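Local coordinates for protein peptidase S8 and S53, subtilisin, kexin, sedolisin (Mycobacterium smegmatis, PDB 4KG7) that probably cleaves peptide bonds as a membrane-associated, subtilisin-like serine protease (a mycosin) of the ESX-3 type VII secretion system, at residues Q12-P16 with S193-A198; T35-P39 with L312-T316; H61-Q67 with A330-K335; P80-N84 with A113-D119. One frame throughout, in Å; residues are numbered along the deposited sequence.

Interaction 1. Residues Q12-P16 with S193-A198; sequences QIAPP and SVLGAA
An N-terminal extension lies against the first turns of a surface helix of the subtilisin fold. Residues 12-16 run extended from Ile13 on, with Pro15 and Pro16 at polyproline-like angles (phi/psi -63/155 and -74/166), and pass over the start of helix 193-205 in the register Ile13-Ser193 (CA-CA 6.5 Å) and Pro15-Ala197 (4.7 Å). Ile13, the most covered residue, has its CA-to-CB bond directed toward the helix (rotamer m,m): its CG2 lies 3.9 Å from Val194 CG2 and its CG1 3.8 Å from Ser193 OG, which is hydrogen-bonded to Asp191. Ala197, one turn on from Ser193, aims its small CB at the extension, so the backbone comes close: Ala197 CB is 3.7 Å from Ile13 O, Ala14 O and Pro15 N. Proline suits an extended chain that makes no hydrogen bond to this helix segment, having no amide hydrogen to offer. Pro16, which also touches Ala162 of helix 150-170, sets its CD 3.7 Å from both Val194 CG1 and Ala198 CB.

Interaction 2. Residues T35-P39 with L312-T316; sequences TSVLP and LVPLT
Leu312 lays its side chain (m,t) along the inside of the bend made by residues 36-39: its CD1 lies 3.6 Å from Val37 O, 4.0 Å from Ser36 CB and 3.9 Å from Pro39 CD. Leu38 (t,p) answers with CD1 3.7 Å from Leu312 CB and CD2 3.9 Å from Pro314 CG, so the two leucines interlock. Branched apolar side chains fit because the backbones stay apart, CA-CA 6.3 Å at Leu38-Leu312 and 8.9 Å at Thr35-Leu315. The directions of 35-39, an extended loop, and 312-315 differ by 118°. At the wide end Thr35 CG2 meets Leu315 CD2 at 4.4 Å, and Thr35 OG1 bonds to Ser302. Both side chains touch Ser107 of helix 104-113 and come within about 7 Å of those of the predicted catalytic His104 and Ser319 respectively. The N-terminal region thus runs beside strand 301-306, central in the small antiparallel sheet of this subtilisin-like fold; that strand bonds by backbone to Ser36 and to Val313 of strand 312-314.

Interaction 3. Residues H61-Q67 with A330-K335; sequences HSRGAGQ and ALVRSK
Two serine hydroxyls tie the loop leading into strand 68-73 to the C-terminal end of helix 318-335, which in this subtilisin-like fold carries the predicted catalytic Ser319 near its start. Ser334 OG (chi1 t) donates to Ala65 O at 2.7 Å; Ser62 OG (chi1 t) donates to Leu331 O at 3.0 Å and accepts from Gly64 N at 3.2 Å, an ST turn. Gln67 NE2 also reaches Ala65 O, at 3.2 Å, whereas its OE1 bonds to Arg174. Lys335 NZ, bonded to Leu374 O, makes a weak 3.4 Å bond to His61 ND1, and a water bridges the two. The backbones are nearest at Gly64 CA and Leu331 CA, 4.4 Å apart. At phi/psi 93/14 a CB on Gly64 would jam against the preceding carbonyl and lie 3.8 Å from Leu331 CD2. Gly64 opens a type II turn to Gln67, whose CB packs 4.1 Å from Ala330 CB. Short serine hydroxyls can reach backbone carbonyls across the interface; Leu331 O accepts from Ser62 OG as well as from Lys335 N of its own helix.

Interaction 4. Residues P80-N84 with A113-D119; sequences PRLPN and AGQPGPD
The guanidinium of Arg81 dominates this contact, gripping a backbone carbonyl and a carboxylate at once. Folded back with chi1, chi2 and chi3 all m, Arg81 holds two places along segment 113-119: its NE and NH2 both donate to Gln115 O, at 2.8 and 3.1 Å, while NH1 reaches Asp119 OD2 at 2.7 Å and NH2 reaches Asp119 OD1 at 2.9 Å, a two-pronged salt bridge. Gln115 O and Asp119 OD2 lie near the plane of the guanidinium. Gly117 CA and Pro118 CD cover one of its faces, and a side chain at Gly117 would run into Arg81 CZ. Pro118 centres an inverse gamma turn, consistent with the way Asp119 (chi1 p) faces the arginine. The backbones come closest at Arg81 and Gln115 (CA-CA 4.9 Å), where Gln115 N donates to Arg81 O at 2.9 Å and Gly114 CA makes a C-H...O contact of 3.4 Å with Arg81 O. In the subtilisin fold these are two loops at the edge of the parallel sheet, one leading into strand 85-90, the other running from helix 104-113, which begins with the predicted catalytic His104, to strand 129-134. Further along, Pro83 CD lies on Gln115 CG at 3.6 Å, and Leu82 CD2 sits 3.9 Å from Gly114 CA, its side chain also touching Leu130. Asn84 (chi1 p) sends ND2 to Ala113 O at 3.1 Å and also bonds to Ala128 O; Gln115 NE2 bonds to Pro126 O.

Overall arrangement
Interactions 1 and 2 are mainly apolar and bind parts of the N-terminal region to the protease fold, at positions on opposite sides of the chain's centre, 39 Å apart between centres. Interaction 3 fastens a loop to a helix and interaction 4 a loop to a loop, both through directed polar bonds: serine hydroxyls to carbonyls in interaction 3, a charged arginine-aspartate pair in interaction 4. These two touch, Arg63 NH2 packing 3.9 Å from Pro116 CG. Interaction 3 has the largest share of buried residues, yet all four lie well out from the centre, at 18 to 21 Å. Strand 312-314 of interaction 2 precedes helix 318-335 of interaction 3, with the predicted catalytic Ser319 near that helix's start.

Interaction 1. Residues Q12-P16 with S193-A198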
loop_
_atom_site.group_PDB
_atom_site.type_symbol
_atom_site.label_atom_id
_atom_site.label_comp_id
_atom_site.label_asym_id
_atom_site.label_seq_id
_atom_site.Cartn_x
_atom_site.Cartn_y
_atom_site.Cartn_z
ATOM N N GLN A 12 17.624 17.887 -12.035
ATOM C CA GLN A 12 18.986 17.933 -11.501
ATOM C C GLN A 12 19.213 17.011 -10.302
ATOM O O GLN A 12 20.352 16.832 -9.870
ATOM C CB GLN A 12 19.334 19.364 -11.070
ATOM C CG GLN A 12 19.319 20.360 -12.213
ATOM C CD GLN A 12 20.254 19.938 -13.331
ATOM O OE1 GLN A 12 21.448 19.720 -13.100
ATOM N NE2 GLN A 12 19.719 19.800 -14.545
ATOM N N ILE A 13 18.142 16.459 -9.737
ATOM C CA ILE A 13 18.259 15.628 -8.553
ATOM C C ILE A 13 18.214 14.134 -8.915
ATOM O O ILE A 13 17.237 13.638 -9.519
ATOM C CB ILE A 13 17.164 15.966 -7.530
ATOM C CG1 ILE A 13 17.236 17.451 -7.131
ATOM C CG2 ILE A 13 17.260 15.039 -6.322
ATOM C CD1 ILE A 13 18.486 17.907 -6.390
ATOM N N ALA A 14 19.279 13.429 -8.546
ATOM C CA ALA A 14 19.387 11.995 -8.825
ATOM C C ALA A 14 18.534 11.155 -7.875
ATOM O O ALA A 14 18.274 11.561 -6.753
ATOM C CB ALA A 14 20.830 11.548 -8.739
ATOM N N PRO A 15 18.100 9.977 -8.326
ATOM C CA PRO A 15 17.515 9.084 -7.339
ATOM C C PRO A 15 18.573 8.690 -6.304
ATOM O O PRO A 15 19.776 8.744 -6.597
ATOM C CB PRO A 15 17.038 7.891 -8.166
ATOM C CG PRO A 15 17.715 7.971 -9.466
ATOM C CD PRO A 15 18.196 9.371 -9.662
ATOM N N PRO A 16 18.132 8.328 -5.090
ATOM C CA PRO A 16 19.079 7.848 -4.110
ATOM C C PRO A 16 19.534 6.430 -4.446
ATOM O O PRO A 16 18.889 5.759 -5.261
ATOM C CB PRO A 16 18.259 7.875 -2.823
ATOM C CG PRO A 16 16.905 7.488 -3.298
ATOM C CD PRO A 16 16.735 8.129 -4.638
ATOM N N SER A 193 12.233 16.197 -3.574
ATOM C CA SER A 193 12.873 15.896 -4.857
ATOM C C SER A 193 13.512 14.496 -4.909
ATOM O O SER A 193 13.469 13.838 -5.926
ATOM C CB SER A 193 13.912 16.964 -5.203
ATOM O OG SER A 193 14.836 17.125 -4.139
ATOM N N VAL A 194 14.114 14.047 -3.816
ATOM C CA VAL A 194 14.777 12.737 -3.813
ATOM C C VAL A 194 13.746 11.610 -3.906
ATOM O O VAL A 194 13.917 10.633 -4.629
ATOM C CB VAL A 194 15.733 12.568 -2.610
ATOM C CG1 VAL A 194 16.312 11.156 -2.576
ATOM C CG2 VAL A 194 16.850 13.584 -2.722
ATOM N N LEU A 195 12.672 11.731 -3.141
ATOM C CA LEU A 195 11.592 10.742 -3.213
ATOM C C LEU A 195 10.946 10.735 -4.598
ATOM O O LEU A 195 10.693 9.666 -5.180
ATOM C CB LEU A 195 10.534 11.024 -2.114
ATOM C CG LEU A 195 9.313 10.079 -2.091
ATOM C CD1 LEU A 195 9.690 8.603 -1.911
ATOM C CD2 LEU A 195 8.346 10.507 -1.003
ATOM N N GLY A 196 10.647 11.918 -5.115
ATOM C CA GLY A 196 10.150 12.009 -6.472
ATOM C C GLY A 196 11.068 11.325 -7.472
ATOM O O GLY A 196 10.619 10.568 -8.328
ATOM N N ALA A 197 12.364 11.562 -7.344
ATOM C CA ALA A 197 13.344 10.950 -8.244
ATOM C C ALA A 197 13.312 9.425 -8.142
ATOM O O ALA A 197 13.415 8.718 -9.147
ATOM C CB ALA A 197 14.739 11.466 -7.967
ATOM N N ALA A 198 13.258 8.931 -6.918
ATOM C CA ALA A 198 13.164 7.490 -6.684
ATOM C C ALA A 198 11.926 6.867 -7.321
ATOM O O ALA A 198 11.983 5.801 -7.964
ATOM C CB ALA A 198 13.193 7.230 -5.192
#

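Interaction 2. Residues T35-P39 with L312-T316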
loop_
_atom_site.group_PDB
_atom_site.type_symbol
_atom_site.label_atom_id
_atom_site.label_comp_id
_atom_site.label_asym_id
_atom_site.label_seq_id
_atom_site.Cartn_x
_atom_site.Cartn_y
_atom_site.Cartn_z
ATOM N N THR A 35 -1.497 -9.719 15.194
ATOM C CA THR A 35 -2.924 -9.702 14.861
ATOM C C THR A 35 -3.622 -10.965 15.370
ATOM O O THR A 35 -3.005 -12.024 15.464
ATOM C CB THR A 35 -3.120 -9.569 13.340
ATOM O OG1 THR A 35 -2.348 -10.571 12.656
ATOM C CG2 THR A 35 -2.665 -8.234 12.868
ATOM N N SER A 36 -4.897 -10.839 15.697
ATOM C CA SER A 36 -5.640 -11.862 16.420
ATOM C C SER A 36 -7.005 -12.069 15.763
ATOM O O SER A 36 -7.400 -11.334 14.872
ATOM C CB SER A 36 -5.871 -11.432 17.912
ATOM O OG SER A 36 -4.638 -11.157 18.575
ATOM N N VAL A 37 -7.718 -13.072 16.252
ATOM C CA VAL A 37 -9.098 -13.322 15.831
ATOM C C VAL A 37 -10.077 -12.537 16.707
ATOM O O VAL A 37 -10.084 -12.666 17.918
ATOM C CB VAL A 37 -9.410 -14.834 15.842
ATOM C CG1 VAL A 37 -10.847 -15.126 15.468
ATOM C CG2 VAL A 37 -8.481 -15.565 14.879
ATOM N N LEU A 38 -10.964 -11.780 16.060
ATOM C CA LEU A 38 -11.989 -11.031 16.753
ATOM C C LEU A 38 -13.061 -11.988 17.267
ATOM O O LEU A 38 -13.650 -12.703 16.475
ATOM C CB LEU A 38 -12.590 -10.025 15.763
ATOM C CG LEU A 38 -13.572 -9.006 16.314
ATOM C CD1 LEU A 38 -12.882 -8.123 17.351
ATOM C CD2 LEU A 38 -14.109 -8.192 15.140
ATOM N N PRO A 39 -13.335 -11.999 18.586
ATOM C CA PRO A 39 -14.339 -12.920 19.050
ATOM C C PRO A 39 -15.707 -12.718 18.396
ATOM O O PRO A 39 -16.115 -11.584 18.112
ATOM C CB PRO A 39 -14.384 -12.655 20.557
ATOM C CG PRO A 39 -12.992 -12.230 20.884
ATOM C CD PRO A 39 -12.576 -11.412 19.708
ATOM N N LEU A 312 -10.025 -5.623 21.127
ATOM C CA LEU A 312 -9.774 -5.914 19.716
ATOM C C LEU A 312 -10.749 -5.159 18.828
ATOM O O LEU A 312 -11.910 -4.983 19.178
ATOM C CB LEU A 312 -9.866 -7.405 19.450
ATOM C CG LEU A 312 -8.729 -8.263 20.005
ATOM C CD1 LEU A 312 -9.025 -9.722 19.704
ATOM C CD2 LEU A 312 -7.402 -7.853 19.392
ATOM N N VAL A 313 -10.236 -4.709 17.687
ATOM C CA VAL A 313 -11.021 -4.008 16.690
ATOM C C VAL A 313 -10.687 -4.597 15.331
ATOM O O VAL A 313 -9.578 -5.124 15.130
ATOM C CB VAL A 313 -10.755 -2.493 16.709
ATOM C CG1 VAL A 313 -11.176 -1.897 18.044
ATOM C CG2 VAL A 313 -9.295 -2.198 16.399
ATOM N N PRO A 314 -11.630 -4.503 14.380
ATOM C CA PRO A 314 -11.363 -5.087 13.051
ATOM C C PRO A 314 -10.221 -4.383 12.333
ATOM O O PRO A 314 -9.827 -3.247 12.673
ATOM C CB PRO A 314 -12.690 -4.887 12.301
ATOM C CG PRO A 314 -13.710 -4.727 13.357
ATOM C CD PRO A 314 -13.018 -4.033 14.493
ATOM N N LEU A 315 -9.660 -5.089 11.377
ATOM C CA LEU A 315 -8.649 -4.525 10.499
ATOM C C LEU A 315 -9.347 -3.693 9.447
ATOM O O LEU A 315 -10.125 -4.212 8.654
ATOM C CB LEU A 315 -7.813 -5.623 9.854
ATOM C CG LEU A 315 -7.113 -6.588 10.816
ATOM C CD1 LEU A 315 -6.297 -7.646 10.077
ATOM C CD2 LEU A 315 -6.204 -5.855 11.775
ATOM N N THR A 316 -9.072 -2.393 9.447
ATOM C CA THR A 316 -9.664 -1.491 8.453
ATOM C C THR A 316 -8.622 -0.502 8.010
ATOM O O THR A 316 -7.777 -0.076 8.805
ATOM C CB THR A 316 -10.870 -0.688 8.964
ATOM O OG1 THR A 316 -10.429 0.378 9.849
ATOM C CG2 THR A 316 -11.851 -1.614 9.591
#

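Interaction 3. Residues H61-Q67 with A330-K335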
loop_
_atom_site.group_PDB
_atom_site.type_symbol
_atom_site.label_atom_id
_atom_site.label_comp_id
_atom_site.label_asym_id
_atom_site.label_seq_id
_atom_site.Cartn_x
_atom_site.Cartn_y
_atom_site.Cartn_z
ATOM N N HIS A 61 -8.228 -16.585 -15.080
ATOM C CA HIS A 61 -7.358 -15.896 -16.023
ATOM C C HIS A 61 -5.902 -15.849 -15.587
ATOM O O HIS A 61 -5.006 -15.956 -16.417
ATOM C CB HIS A 61 -7.880 -14.469 -16.259
ATOM C CG HIS A 61 -9.251 -14.438 -16.858
ATOM N ND1 HIS A 61 -9.467 -14.582 -18.210
ATOM C CD2 HIS A 61 -10.475 -14.324 -16.291
ATOM C CE1 HIS A 61 -10.767 -14.568 -18.450
ATOM N NE2 HIS A 61 -11.401 -14.389 -17.308
ATOM N N SER A 62 -5.664 -15.710 -14.292
ATOM C CA SER A 62 -4.314 -15.513 -13.779
ATOM C C SER A 62 -4.278 -15.737 -12.271
ATOM O O SER A 62 -5.252 -15.435 -11.574
ATOM C CB SER A 62 -3.836 -14.099 -14.094
ATOM O OG SER A 62 -2.527 -13.907 -13.605
ATOM N N ARG A 63 -3.144 -16.242 -11.784
ATOM C CA ARG A 63 -2.868 -16.336 -10.346
ATOM C C ARG A 63 -1.574 -15.575 -9.961
ATOM O O ARG A 63 -1.099 -15.683 -8.837
ATOM C CB ARG A 63 -2.799 -17.790 -9.909
ATOM C CG ARG A 63 -4.195 -18.399 -9.873
ATOM C CD ARG A 63 -4.181 -19.872 -9.589
ATOM N NE ARG A 63 -3.806 -20.231 -8.238
ATOM C CZ ARG A 63 -4.531 -20.023 -7.131
ATOM N NH1 ARG A 63 -5.680 -19.338 -7.147
ATOM N NH2 ARG A 63 -4.068 -20.483 -5.975
ATOM N N GLY A 64 -1.009 -14.835 -10.916
ATOM C CA GLY A 64 0.132 -13.985 -10.642
ATOM C C GLY A 64 1.486 -14.648 -10.901
ATOM O O GLY A 64 2.502 -14.137 -10.468
ATOM N N ALA A 65 1.505 -15.788 -11.595
ATOM C CA ALA A 65 2.764 -16.475 -11.861
ATOM C C ALA A 65 3.786 -15.568 -12.541
ATOM O O ALA A 65 3.463 -14.781 -13.427
ATOM C CB ALA A 65 2.528 -17.712 -12.709
ATOM N N GLY A 66 5.026 -15.688 -12.076
ATOM C CA GLY A 66 6.154 -14.979 -12.613
ATOM C C GLY A 66 6.333 -13.567 -12.112
ATOM O O GLY A 66 7.294 -12.918 -12.497
ATOM N N GLN A 67 5.405 -13.090 -11.292
ATOM C CA GLN A 67 5.447 -11.703 -10.839
ATOM C C GLN A 67 6.051 -11.597 -9.464
ATOM O O GLN A 67 5.841 -12.474 -8.627
ATOM C CB GLN A 67 4.040 -11.107 -10.834
ATOM C CG GLN A 67 3.339 -11.184 -12.176
ATOM C CD GLN A 67 4.231 -10.833 -13.331
ATOM O OE1 GLN A 67 4.675 -9.698 -13.435
ATOM N NE2 GLN A 67 4.551 -11.832 -14.185
ATOM N N ALA A 330 -0.540 -7.604 -10.061
ATOM C CA ALA A 330 0.266 -8.799 -10.322
ATOM C C ALA A 330 -0.497 -9.759 -11.241
ATOM O O ALA A 330 0.110 -10.361 -12.137
ATOM C CB ALA A 330 0.666 -9.513 -9.022
ATOM N N LEU A 331 -1.804 -9.926 -11.023
ATOM C CA LEU A 331 -2.596 -10.772 -11.938
ATOM C C LEU A 331 -2.478 -10.253 -13.370
ATOM O O LEU A 331 -2.280 -11.019 -14.329
ATOM C CB LEU A 331 -4.065 -10.821 -11.529
ATOM C CG LEU A 331 -4.365 -11.489 -10.192
ATOM C CD1 LEU A 331 -5.883 -11.660 -10.030
ATOM C CD2 LEU A 331 -3.614 -12.796 -9.965
ATOM N N VAL A 332 -2.655 -8.951 -13.519
ATOM C CA VAL A 332 -2.686 -8.319 -14.844
ATOM C C VAL A 332 -1.315 -8.444 -15.512
ATOM O O VAL A 332 -1.225 -8.754 -16.690
ATOM C CB VAL A 332 -3.151 -6.846 -14.751
ATOM C CG1 VAL A 332 -2.912 -6.106 -16.059
ATOM C CG2 VAL A 332 -4.632 -6.797 -14.384
ATOM N N ARG A 333 -0.238 -8.184 -14.762
ATOM C CA ARG A 333 1.098 -8.289 -15.361
ATOM C C ARG A 333 1.483 -9.704 -15.722
ATOM O O ARG A 333 2.236 -9.895 -16.685
ATOM C CB ARG A 333 2.167 -7.661 -14.467
ATOM C CG ARG A 333 1.891 -6.219 -14.095
ATOM C CD ARG A 333 3.179 -5.467 -13.872
ATOM N NE ARG A 333 3.752 -5.035 -15.141
ATOM C CZ ARG A 333 4.743 -4.153 -15.240
ATOM N NH1 ARG A 333 5.359 -3.710 -14.158
ATOM N NH2 ARG A 333 5.156 -3.758 -16.425
ATOM N N SER A 334 0.969 -10.700 -15.003
ATOM C CA SER A 334 1.216 -12.085 -15.355
ATOM C C SER A 334 0.487 -12.458 -16.643
ATOM O O SER A 334 1.055 -13.114 -17.502
ATOM C CB SER A 334 0.783 -13.013 -14.222
ATOM O OG SER A 334 0.981 -14.375 -14.534
ATOM N N LYS A 335 -0.764 -12.051 -16.769
ATOM C CA LYS A 335 -1.551 -12.380 -17.958
ATOM C C LYS A 335 -1.063 -11.632 -19.183
ATOM O O LYS A 335 -1.036 -12.196 -20.299
ATOM C CB LYS A 335 -3.037 -12.113 -17.749
ATOM C CG LYS A 335 -3.802 -12.435 -19.018
ATOM C CD LYS A 335 -5.280 -12.630 -18.848
ATOM C CE LYS A 335 -5.885 -12.946 -20.198
ATOM N NZ LYS A 335 -7.363 -12.832 -20.198
HETATM O O HOH W 1 -7.884 -15.780 -20.109
#

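Interaction 4. Residues P80-N84 with A113-D119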
loop_
_atom_site.group_PDB
_atom_site.type_symbol
_atom_site.label_atom_id
_atom_site.label_comp_id
_atom_site.label_asym_id
_atom_site.label_seq_id
_atom_site.Cartn_x
_atom_site.Cartn_y
_atom_site.Cartn_z
ATOM N N PRO A 80 3.157 -20.729 7.280
ATOM C CA PRO A 80 2.571 -21.652 6.300
ATOM C C PRO A 80 1.733 -21.017 5.203
ATOM O O PRO A 80 1.618 -21.580 4.103
ATOM C CB PRO A 80 1.709 -22.583 7.151
ATOM C CG PRO A 80 2.211 -22.433 8.529
ATOM C CD PRO A 80 2.854 -21.100 8.673
ATOM N N ARG A 81 1.149 -19.855 5.469
ATOM C CA ARG A 81 0.353 -19.179 4.445
ATOM C C ARG A 81 1.175 -18.159 3.662
ATOM O O ARG A 81 0.690 -17.599 2.675
ATOM C CB ARG A 81 -0.855 -18.516 5.088
ATOM C CG ARG A 81 -1.711 -19.467 5.907
ATOM C CD ARG A 81 -2.298 -20.614 5.107
ATOM N NE ARG A 81 -3.437 -20.252 4.268
ATOM C CZ ARG A 81 -4.715 -20.262 4.646
ATOM N NH1 ARG A 81 -5.065 -20.617 5.877
ATOM N NH2 ARG A 81 -5.651 -19.906 3.780
ATOM N N LEU A 82 2.419 -17.928 4.102
ATOM C CA LEU A 82 3.367 -17.058 3.408
ATOM C C LEU A 82 4.746 -17.713 3.334
ATOM O O LEU A 82 5.696 -17.258 3.960
ATOM C CB LEU A 82 3.469 -15.703 4.096
ATOM C CG LEU A 82 2.262 -14.802 3.934
ATOM C CD1 LEU A 82 2.272 -13.726 5.013
ATOM C CD2 LEU A 82 2.168 -14.234 2.509
ATOM N N PRO A 83 4.848 -18.792 2.553
ATOM C CA PRO A 83 6.102 -19.461 2.264
ATOM C C PRO A 83 6.799 -18.799 1.060
ATOM O O PRO A 83 7.883 -19.240 0.629
ATOM C CB PRO A 83 5.623 -20.857 1.877
ATOM C CG PRO A 83 4.342 -20.605 1.148
ATOM C CD PRO A 83 3.712 -19.431 1.867
ATOM N N ASN A 84 6.167 -17.785 0.469
ATOM C CA ASN A 84 6.627 -17.220 -0.792
ATOM C C ASN A 84 7.216 -15.823 -0.594
ATOM O O ASN A 84 7.006 -14.932 -1.448
ATOM C CB ASN A 84 5.474 -17.185 -1.822
ATOM C CG ASN A 84 4.230 -16.454 -1.318
ATOM O OD1 ASN A 84 3.914 -16.476 -0.129
ATOM N ND2 ASN A 84 3.491 -15.848 -2.249
ATOM N N ALA A 113 -0.584 -12.092 -1.728
ATOM C CA ALA A 113 -0.125 -13.388 -2.242
ATOM C C ALA A 113 -0.097 -14.459 -1.165
ATOM O O ALA A 113 0.603 -15.467 -1.308
ATOM C CB ALA A 113 1.246 -13.233 -2.852
ATOM N N GLY A 114 -0.938 -14.331 -0.141
ATOM C CA GLY A 114 -1.145 -15.439 0.791
ATOM C C GLY A 114 -1.694 -16.687 0.087
ATOM O O GLY A 114 -2.355 -16.595 -0.938
ATOM N N GLN A 115 -1.409 -17.843 0.662
ATOM C CA GLN A 115 -1.761 -19.102 0.033
ATOM C C GLN A 115 -3.140 -19.555 0.441
ATOM O O GLN A 115 -3.568 -19.337 1.577
ATOM C CB GLN A 115 -0.745 -20.171 0.396
ATOM C CG GLN A 115 0.656 -19.843 -0.071
ATOM C CD GLN A 115 0.686 -19.610 -1.564
ATOM O OE1 GLN A 115 0.420 -20.554 -2.346
ATOM N NE2 GLN A 115 0.987 -18.382 -1.974
ATOM N N PRO A 116 -3.854 -20.210 -0.485
ATOM C CA PRO A 116 -5.095 -20.876 -0.101
ATOM C C PRO A 116 -4.773 -21.979 0.897
ATOM O O PRO A 116 -3.632 -22.393 1.028
ATOM C CB PRO A 116 -5.624 -21.449 -1.420
ATOM C CG PRO A 116 -4.426 -21.557 -2.284
ATOM C CD PRO A 116 -3.556 -20.386 -1.921
ATOM N N GLY A 117 -5.781 -22.440 1.608
ATOM C CA GLY A 117 -5.565 -23.422 2.653
ATOM C C GLY A 117 -6.881 -24.051 3.058
ATOM O O GLY A 117 -7.849 -24.042 2.280
ATOM N N PRO A 118 -6.939 -24.584 4.292
ATOM C CA PRO A 118 -8.103 -25.339 4.743
ATOM C C PRO A 118 -9.222 -24.431 5.265
ATOM O O PRO A 118 -9.771 -24.649 6.351
ATOM C CB PRO A 118 -7.511 -26.209 5.852
ATOM C CG PRO A 118 -6.458 -25.351 6.457
ATOM C CD PRO A 118 -5.881 -24.540 5.322
ATOM N N ASP A 119 -9.565 -23.431 4.466
ATOM C CA ASP A 119 -10.515 -22.401 4.838
ATOM C C ASP A 119 -10.806 -21.579 3.586
ATOM O O ASP A 119 -10.385 -21.964 2.491
ATOM C CB ASP A 119 -9.940 -21.528 5.940
ATOM C CG ASP A 119 -8.576 -20.972 5.582
ATOM O OD1 ASP A 119 -8.408 -20.455 4.445
ATOM O OD2 ASP A 119 -7.677 -21.029 6.443
#